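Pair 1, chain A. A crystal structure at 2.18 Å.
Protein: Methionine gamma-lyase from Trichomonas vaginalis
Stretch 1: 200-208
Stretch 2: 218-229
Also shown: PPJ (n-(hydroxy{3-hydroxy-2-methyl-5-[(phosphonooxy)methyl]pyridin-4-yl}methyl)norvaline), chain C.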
# COMPACT_ATOMS: atom_id res chain seq x y z
N VAL A 200 -12.85 -16.55 -30.79
CA VAL A 200 -11.77 -15.56 -30.63
C VAL A 200 -10.52 -16.22 -30.09
O VAL A 200 -10.66 -17.13 -29.27
CB VAL A 200 -12.22 -14.36 -29.77
CG1 VAL A 200 -11.09 -13.46 -29.29
CG2 VAL A 200 -13.22 -13.52 -30.57
N ASP A 201 -9.29 -15.84 -30.48
CA ASP A 201 -8.13 -16.58 -29.96
C ASP A 201 -7.56 -15.94 -28.69
O ASP A 201 -7.01 -16.64 -27.83
CB ASP A 201 -7.08 -16.50 -31.11
CG ASP A 201 -7.59 -17.24 -32.34
OD1 ASP A 201 -7.79 -18.46 -32.17
OD2 ASP A 201 -7.80 -16.68 -33.44
N VAL A 202 -7.48 -14.62 -28.68
CA VAL A 202 -6.88 -13.82 -27.64
C VAL A 202 -7.87 -12.74 -27.19
O VAL A 202 -8.52 -12.10 -28.01
CB VAL A 202 -5.59 -13.08 -28.08
CG1 VAL A 202 -4.87 -12.50 -26.88
CG2 VAL A 202 -4.61 -13.95 -28.86
N VAL A 203 -8.01 -12.57 -25.88
CA VAL A 203 -8.91 -11.57 -25.30
C VAL A 203 -8.07 -10.63 -24.45
O VAL A 203 -7.27 -11.07 -23.61
CB VAL A 203 -10.01 -12.22 -24.42
CG1 VAL A 203 -10.89 -11.14 -23.76
CG2 VAL A 203 -10.87 -13.20 -25.22
N VAL A 204 -8.17 -9.32 -24.70
CA VAL A 204 -7.42 -8.37 -23.88
C VAL A 204 -8.41 -7.50 -23.10
O VAL A 204 -9.59 -7.41 -23.47
CB VAL A 204 -6.50 -7.50 -24.73
CG1 VAL A 204 -5.44 -8.35 -25.45
CG2 VAL A 204 -7.28 -6.73 -25.82
N HIS A 205 -7.93 -6.87 -22.02
CA HIS A 205 -8.67 -5.95 -21.21
C HIS A 205 -7.78 -4.83 -20.65
O HIS A 205 -6.64 -5.07 -20.26
CB HIS A 205 -9.23 -6.54 -19.90
CG HIS A 205 -10.26 -7.62 -20.04
ND1 HIS A 205 -11.61 -7.34 -20.07
CD2 HIS A 205 -10.14 -8.95 -20.17
CE1 HIS A 205 -12.27 -8.47 -20.20
NE2 HIS A 205 -11.40 -9.47 -20.28
N SER A 206 -8.41 -3.69 -20.49
CA SER A 206 -7.89 -2.61 -19.68
C SER A 206 -8.56 -2.97 -18.34
O SER A 206 -9.75 -2.73 -18.12
CB SER A 206 -8.35 -1.23 -20.08
OG SER A 206 -8.00 -0.28 -19.05
N ALA A 207 -7.78 -3.57 -17.43
CA ALA A 207 -8.31 -3.96 -16.12
C ALA A 207 -8.51 -2.71 -15.26
O ALA A 207 -9.31 -2.68 -14.32
CB ALA A 207 -7.37 -4.96 -15.42
N THR A 208 -8.05 -1.55 -15.76
CA THR A 208 -8.29 -0.26 -15.20
C THR A 208 -9.78 0.07 -15.10
O THR A 208 -10.19 0.95 -14.32
CB THR A 208 -7.69 0.83 -16.12
OG1 THR A 208 -6.36 0.44 -16.46
CG2 THR A 208 -7.77 2.23 -15.53
N VAL A 218 -4.20 1.33 -12.73
CA VAL A 218 -4.05 1.24 -14.18
C VAL A 218 -3.40 -0.12 -14.44
O VAL A 218 -2.35 -0.35 -13.86
CB VAL A 218 -3.20 2.36 -14.83
CG1 VAL A 218 -3.03 2.07 -16.32
CG2 VAL A 218 -3.95 3.67 -14.61
N ALA A 219 -4.03 -0.97 -15.23
CA ALA A 219 -3.52 -2.29 -15.47
C ALA A 219 -4.24 -2.92 -16.65
O ALA A 219 -5.29 -2.45 -17.09
CB ALA A 219 -3.82 -3.16 -14.23
N GLY A 220 -3.59 -3.93 -17.22
CA GLY A 220 -4.12 -4.65 -18.38
C GLY A 220 -4.07 -6.17 -18.15
O GLY A 220 -3.39 -6.69 -17.27
N LEU A 221 -4.86 -6.90 -18.95
CA LEU A 221 -4.85 -8.35 -18.98
C LEU A 221 -4.92 -8.92 -20.38
O LEU A 221 -5.53 -8.38 -21.29
CB LEU A 221 -6.06 -8.93 -18.20
CG LEU A 221 -6.18 -8.48 -16.73
CD1 LEU A 221 -7.63 -8.39 -16.28
CD2 LEU A 221 -5.36 -9.36 -15.78
N ILE A 222 -4.26 -10.06 -20.58
CA ILE A 222 -4.18 -10.77 -21.80
C ILE A 222 -4.62 -12.20 -21.54
O ILE A 222 -4.12 -12.70 -20.52
CB ILE A 222 -2.75 -10.83 -22.37
CG1 ILE A 222 -2.16 -9.44 -22.55
CG2 ILE A 222 -2.78 -11.61 -23.70
CD1 ILE A 222 -0.65 -9.45 -22.74
N CYS A 223 -5.62 -12.72 -22.27
CA CYS A 223 -6.11 -14.05 -21.92
C CYS A 223 -6.12 -14.94 -23.18
O CYS A 223 -6.57 -14.44 -24.23
CB CYS A 223 -7.57 -13.99 -21.45
SG CYS A 223 -7.85 -12.80 -20.13
N GLY A 224 -5.67 -16.17 -23.06
CA GLY A 224 -5.63 -17.01 -24.27
C GLY A 224 -4.90 -18.32 -23.96
O GLY A 224 -4.82 -18.74 -22.81
N LYS A 225 -4.42 -18.96 -25.00
CA LYS A 225 -3.73 -20.23 -24.91
C LYS A 225 -2.40 -20.07 -24.18
O LYS A 225 -1.69 -19.12 -24.43
CB LYS A 225 -3.37 -20.79 -26.31
CG LYS A 225 -4.54 -21.05 -27.23
CD LYS A 225 -5.36 -22.24 -26.73
CE LYS A 225 -6.54 -22.44 -27.70
NZ LYS A 225 -7.42 -23.51 -27.11
N ALA A 226 -1.97 -21.14 -23.55
CA ALA A 226 -0.71 -21.15 -22.81
C ALA A 226 0.49 -20.95 -23.72
O ALA A 226 1.43 -20.24 -23.36
CB ALA A 226 -0.69 -22.44 -21.98
N ASP A 227 0.50 -21.56 -24.90
CA ASP A 227 1.64 -21.45 -25.80
C ASP A 227 1.89 -20.00 -26.20
O ASP A 227 2.99 -19.47 -26.02
CB ASP A 227 1.40 -22.33 -27.05
CG ASP A 227 2.48 -22.28 -28.10
OD1 ASP A 227 2.25 -22.85 -29.22
OD2 ASP A 227 3.62 -21.75 -27.94
N LEU A 228 0.86 -19.37 -26.78
CA LEU A 228 1.00 -17.99 -27.19
C LEU A 228 1.29 -17.07 -26.01
O LEU A 228 2.15 -16.21 -26.11
CB LEU A 228 -0.21 -17.47 -27.98
CG LEU A 228 -0.11 -15.97 -28.31
CD1 LEU A 228 0.99 -15.65 -29.32
CD2 LEU A 228 -1.45 -15.47 -28.86
N LEU A 229 0.60 -17.23 -24.88
CA LEU A 229 0.84 -16.33 -23.75
C LEU A 229 2.20 -16.53 -23.12
O LEU A 229 2.80 -15.55 -22.63
CB LEU A 229 -0.29 -16.48 -22.74
CG LEU A 229 -1.44 -15.52 -23.05
CD1 LEU A 229 -2.08 -15.83 -24.40
CD2 LEU A 229 -2.48 -15.59 -21.94
N1 PPJ C . -8.93 -0.76 -24.31
C2 PPJ C . -10.09 -0.09 -24.12
C6 PPJ C . -7.74 -0.21 -23.95
C2A PPJ C . -11.29 -0.34 -24.81
C3 PPJ C . -10.00 1.10 -23.38
O3 PPJ C . -11.10 1.80 -23.33
C4 PPJ C . -8.80 1.57 -22.82
C4A PPJ C . -8.83 2.80 -22.10
C5 PPJ C . -7.60 0.95 -23.16
N PPJ C . -9.75 3.76 -22.29
C5A PPJ C . -6.34 1.22 -22.53
OP4 PPJ C . -6.36 0.74 -21.33
P PPJ C . -5.41 1.54 -20.33
OP1 PPJ C . -5.49 0.72 -18.96
OP2 PPJ C . -5.94 3.00 -20.18
OP3 PPJ C . -3.90 1.57 -20.84
CA PPJ C . -9.85 4.90 -21.55
CB PPJ C . -8.67 5.71 -21.20
C PPJ C . -10.95 5.72 -21.93
CG PPJ C . -7.90 6.47 -22.21
CD PPJ C . -8.28 7.87 -22.14
O PPJ C . -11.66 5.35 -22.94
OXT PPJ C . -11.54 6.52 -21.07
O HOH W 1 -4.46 -17.48 -27.58

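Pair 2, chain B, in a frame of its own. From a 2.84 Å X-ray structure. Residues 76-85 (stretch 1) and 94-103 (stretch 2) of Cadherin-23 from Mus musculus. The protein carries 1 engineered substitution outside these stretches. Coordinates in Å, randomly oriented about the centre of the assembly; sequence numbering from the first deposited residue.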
# COMPACT_ATOMS: atom_id res chain seq x y z
N LYS B 76 -3.57 -4.01 7.36
CA LYS B 76 -4.52 -3.61 8.41
C LYS B 76 -4.76 -2.11 8.37
O LYS B 76 -3.84 -1.30 8.47
CB LYS B 76 -4.00 -4.05 9.79
CG LYS B 76 -5.01 -4.02 10.92
CD LYS B 76 -4.45 -4.73 12.13
CE LYS B 76 -4.95 -4.15 13.46
NZ LYS B 76 -6.37 -4.51 13.81
N THR B 77 -6.02 -1.74 8.21
CA THR B 77 -6.41 -0.36 7.95
C THR B 77 -6.56 0.48 9.22
O THR B 77 -6.45 1.70 9.17
CB THR B 77 -7.77 -0.33 7.23
OG1 THR B 77 -8.69 -1.21 7.91
CG2 THR B 77 -7.60 -0.79 5.79
N SER B 78 -6.81 -0.17 10.36
CA SER B 78 -6.97 0.54 11.63
C SER B 78 -6.71 -0.34 12.87
O SER B 78 -6.80 -1.57 12.81
CB SER B 78 -8.36 1.17 11.72
OG SER B 78 -9.36 0.19 11.99
N TYR B 79 -6.40 0.32 13.99
CA TYR B 79 -5.96 -0.30 15.26
C TYR B 79 -6.78 0.31 16.40
O TYR B 79 -7.04 1.53 16.39
CB TYR B 79 -4.48 0.01 15.50
CG TYR B 79 -3.56 -0.63 14.49
CD1 TYR B 79 -3.28 -0.01 13.27
CD2 TYR B 79 -2.99 -1.87 14.74
CE1 TYR B 79 -2.46 -0.61 12.33
CE2 TYR B 79 -2.19 -2.51 13.79
CZ TYR B 79 -1.95 -1.88 12.59
OH TYR B 79 -1.14 -2.50 11.68
N LEU B 80 -7.18 -0.51 17.37
CA LEU B 80 -7.83 -0.00 18.59
C LEU B 80 -7.11 -0.54 19.84
O LEU B 80 -7.32 -1.71 20.23
CB LEU B 80 -9.32 -0.35 18.61
CG LEU B 80 -10.13 0.13 19.84
CD1 LEU B 80 -10.37 1.64 19.82
CD2 LEU B 80 -11.45 -0.62 20.01
N MET B 81 -6.32 0.33 20.47
CA MET B 81 -5.44 -0.10 21.56
C MET B 81 -6.06 0.22 22.89
O MET B 81 -6.65 1.28 23.05
CB MET B 81 -4.10 0.64 21.49
CG MET B 81 -3.13 0.07 20.51
SD MET B 81 -1.77 1.15 20.17
CE MET B 81 -2.56 2.39 19.14
N ASN B 82 -5.88 -0.67 23.86
CA ASN B 82 -6.38 -0.44 25.21
C ASN B 82 -5.23 0.00 26.05
O ASN B 82 -4.20 -0.71 26.12
CB ASN B 82 -6.90 -1.73 25.83
CG ASN B 82 -8.33 -2.03 25.44
OD1 ASN B 82 -8.64 -2.14 24.27
ND2 ASN B 82 -9.20 -2.17 26.42
N VAL B 83 -5.41 1.15 26.74
CA VAL B 83 -4.32 1.70 27.55
C VAL B 83 -4.73 1.78 29.02
O VAL B 83 -5.89 2.11 29.32
CB VAL B 83 -3.93 3.10 27.04
CG1 VAL B 83 -2.83 3.71 27.88
CG2 VAL B 83 -3.44 3.01 25.61
N SER B 84 -3.80 1.49 29.92
CA SER B 84 -4.03 1.67 31.36
C SER B 84 -3.07 2.73 31.93
O SER B 84 -1.92 2.93 31.44
CB SER B 84 -3.86 0.35 32.10
OG SER B 84 -2.49 -0.02 32.20
N ALA B 85 -3.53 3.43 32.97
CA ALA B 85 -2.68 4.27 33.78
C ALA B 85 -2.82 3.79 35.19
O ALA B 85 -3.90 3.77 35.76
CB ALA B 85 -3.10 5.71 33.66
N GLN B 94 -6.05 1.81 38.88
CA GLN B 94 -5.94 1.95 37.45
C GLN B 94 -7.02 2.85 36.87
O GLN B 94 -8.12 2.95 37.41
CB GLN B 94 -6.03 0.60 36.78
CG GLN B 94 -4.80 -0.27 36.92
CD GLN B 94 -5.10 -1.68 36.37
OE1 GLN B 94 -4.76 -2.02 35.23
NE2 GLN B 94 -5.77 -2.49 37.19
N GLY B 95 -6.68 3.46 35.73
CA GLY B 95 -7.63 4.18 34.87
C GLY B 95 -7.49 3.68 33.44
O GLY B 95 -6.51 3.00 33.11
N PHE B 96 -8.48 3.95 32.59
CA PHE B 96 -8.54 3.27 31.28
C PHE B 96 -9.03 4.18 30.18
O PHE B 96 -9.86 5.05 30.41
CB PHE B 96 -9.47 2.05 31.36
CG PHE B 96 -9.07 1.03 32.40
CD1 PHE B 96 -8.16 0.01 32.09
CD2 PHE B 96 -9.63 1.07 33.66
CE1 PHE B 96 -7.81 -0.93 33.04
CE2 PHE B 96 -9.31 0.12 34.60
CZ PHE B 96 -8.41 -0.88 34.30
N CYS B 97 -8.49 3.96 28.99
CA CYS B 97 -8.99 4.57 27.74
C CYS B 97 -8.71 3.61 26.58
O CYS B 97 -8.05 2.57 26.76
CB CYS B 97 -8.29 5.91 27.48
SG CYS B 97 -6.52 5.80 27.14
N SER B 98 -9.14 3.98 25.38
CA SER B 98 -8.61 3.32 24.19
C SER B 98 -8.09 4.33 23.18
O SER B 98 -8.32 5.53 23.32
CB SER B 98 -9.67 2.39 23.58
OG SER B 98 -10.00 1.34 24.48
N VAL B 99 -7.34 3.86 22.20
CA VAL B 99 -6.73 4.73 21.21
C VAL B 99 -7.02 4.18 19.82
O VAL B 99 -6.68 3.02 19.51
CB VAL B 99 -5.21 4.85 21.44
CG1 VAL B 99 -4.56 5.76 20.39
CG2 VAL B 99 -4.94 5.40 22.83
N TYR B 100 -7.69 4.98 19.00
CA TYR B 100 -8.14 4.55 17.67
C TYR B 100 -7.19 5.18 16.68
O TYR B 100 -7.08 6.43 16.61
CB TYR B 100 -9.59 5.00 17.44
CG TYR B 100 -10.25 4.67 16.10
CD1 TYR B 100 -10.38 3.34 15.65
CD2 TYR B 100 -10.88 5.67 15.35
CE1 TYR B 100 -11.01 3.04 14.45
CE2 TYR B 100 -11.52 5.38 14.15
CZ TYR B 100 -11.57 4.06 13.69
OH TYR B 100 -12.19 3.74 12.47
N VAL B 101 -6.46 4.32 15.96
CA VAL B 101 -5.59 4.77 14.86
C VAL B 101 -6.11 4.23 13.53
O VAL B 101 -6.29 3.03 13.39
CB VAL B 101 -4.14 4.28 15.07
CG1 VAL B 101 -3.23 4.85 14.00
CG2 VAL B 101 -3.64 4.69 16.46
N THR B 102 -6.40 5.12 12.57
CA THR B 102 -6.70 4.72 11.20
C THR B 102 -5.57 5.19 10.28
O THR B 102 -4.93 6.22 10.53
CB THR B 102 -8.03 5.28 10.68
OG1 THR B 102 -7.92 6.68 10.51
CG2 THR B 102 -9.16 5.00 11.61
N LEU B 103 -5.32 4.40 9.24
CA LEU B 103 -4.18 4.62 8.35
C LEU B 103 -4.60 5.26 7.03
O LEU B 103 -5.70 5.01 6.52
CB LEU B 103 -3.50 3.29 8.04
CG LEU B 103 -2.81 2.52 9.15
CD1 LEU B 103 -1.92 1.45 8.54
CD2 LEU B 103 -1.97 3.46 9.99

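Pair 1 and pair 2 share an antiparallel two-strand ladder. Fourteen central residues superpose on N, CA and C with an RMSD of 0.6 Å, and the N-to-C directions of the two strands differ by 170° in pair 1 and 159° in pair 2. The register is also common: Val A203 opposite Cys A223 matches Tyr B79 opposite Val B101, and His A205 opposite Leu A221 matches Met B81 opposite Val B99. Each of these is a hydrogen-bonded pair with two reciprocal backbone bonds. In pair 1, Val A203 N donates to Cys A223 O at 2.9 Å and Cys A223 N to Val A203 O at 2.7 Å; in pair 2, Tyr B79 N reaches Val B101 O at 2.8 Å and Val B101 N reaches Tyr B79 O at 2.9 Å. Because the backbone alone supplies these bonds, the same ladder accommodates quite different side chains.

The face carrying the hydrogen-bonded pairs is packed differently in the two cases. In pair 1, His A205 and Cys A223 meet loosely, with the sulfur near the plane of the imidazole at its edge and His A205 CD2 4.5 Å from Cys A223 SG. At the matching positions of pair 2, the flexible Met B81 spans two valines: its CE lies 3.7 Å from Val B101 CG2 and 4.1 Å from Val B99 CG1. Next along this face, Ala A207 is small, and Leu A221 covers it, Ala A207 CB lying 3.5 Å from Leu A221 CD1. Its counterpart Val B83 is larger and meets the shorter Val B99, with Val B83 CG2 4.0 Å from Val B99 CG2, while Val B83 CB sits 3.7 Å from Cys B97 SG.

On the other face, Ser A206 stands opposite Gly A220, where Asn B82 stands opposite Ser B98. The glycine offers no side chain across from the serine. In pair 2, Ser B98 CB instead packs diagonally against Leu B80, 3.9 Å from Leu B80 CD1. The matching Val A204 faces Ile A222, whose CG2 contacts Val A202 CG1 at 3.9 Å.

The arrangements diverge most towards Thr A208, whose CA lies 2.0 Å from that of Ser B84 after superposition. Pair 2 continues as a regular ladder, Val B83 N donating to Cys B97 O at 3.0 Å and Cys B97 N to Val B83 O at 3.2 Å. In pair 1 the backbone departs from this pattern: Ala A207 N and Thr A208 N make only weak bonds to Ala A219 O, at 2.8 and 3.2 Å, and the return bond goes to a side chain, Ala A219 N donating to Thr A208 OG1 at 3.0 Å. That hydroxyl also donates to the bound PPJ, with Thr A208 OG1 2.7 Å from PPJ OP1, and Ser A206 OG donates to the same PPJ OP1 at 2.7 Å. Thus Thr A208 joins the closing of the strand pair to the holding of the ligand phosphate.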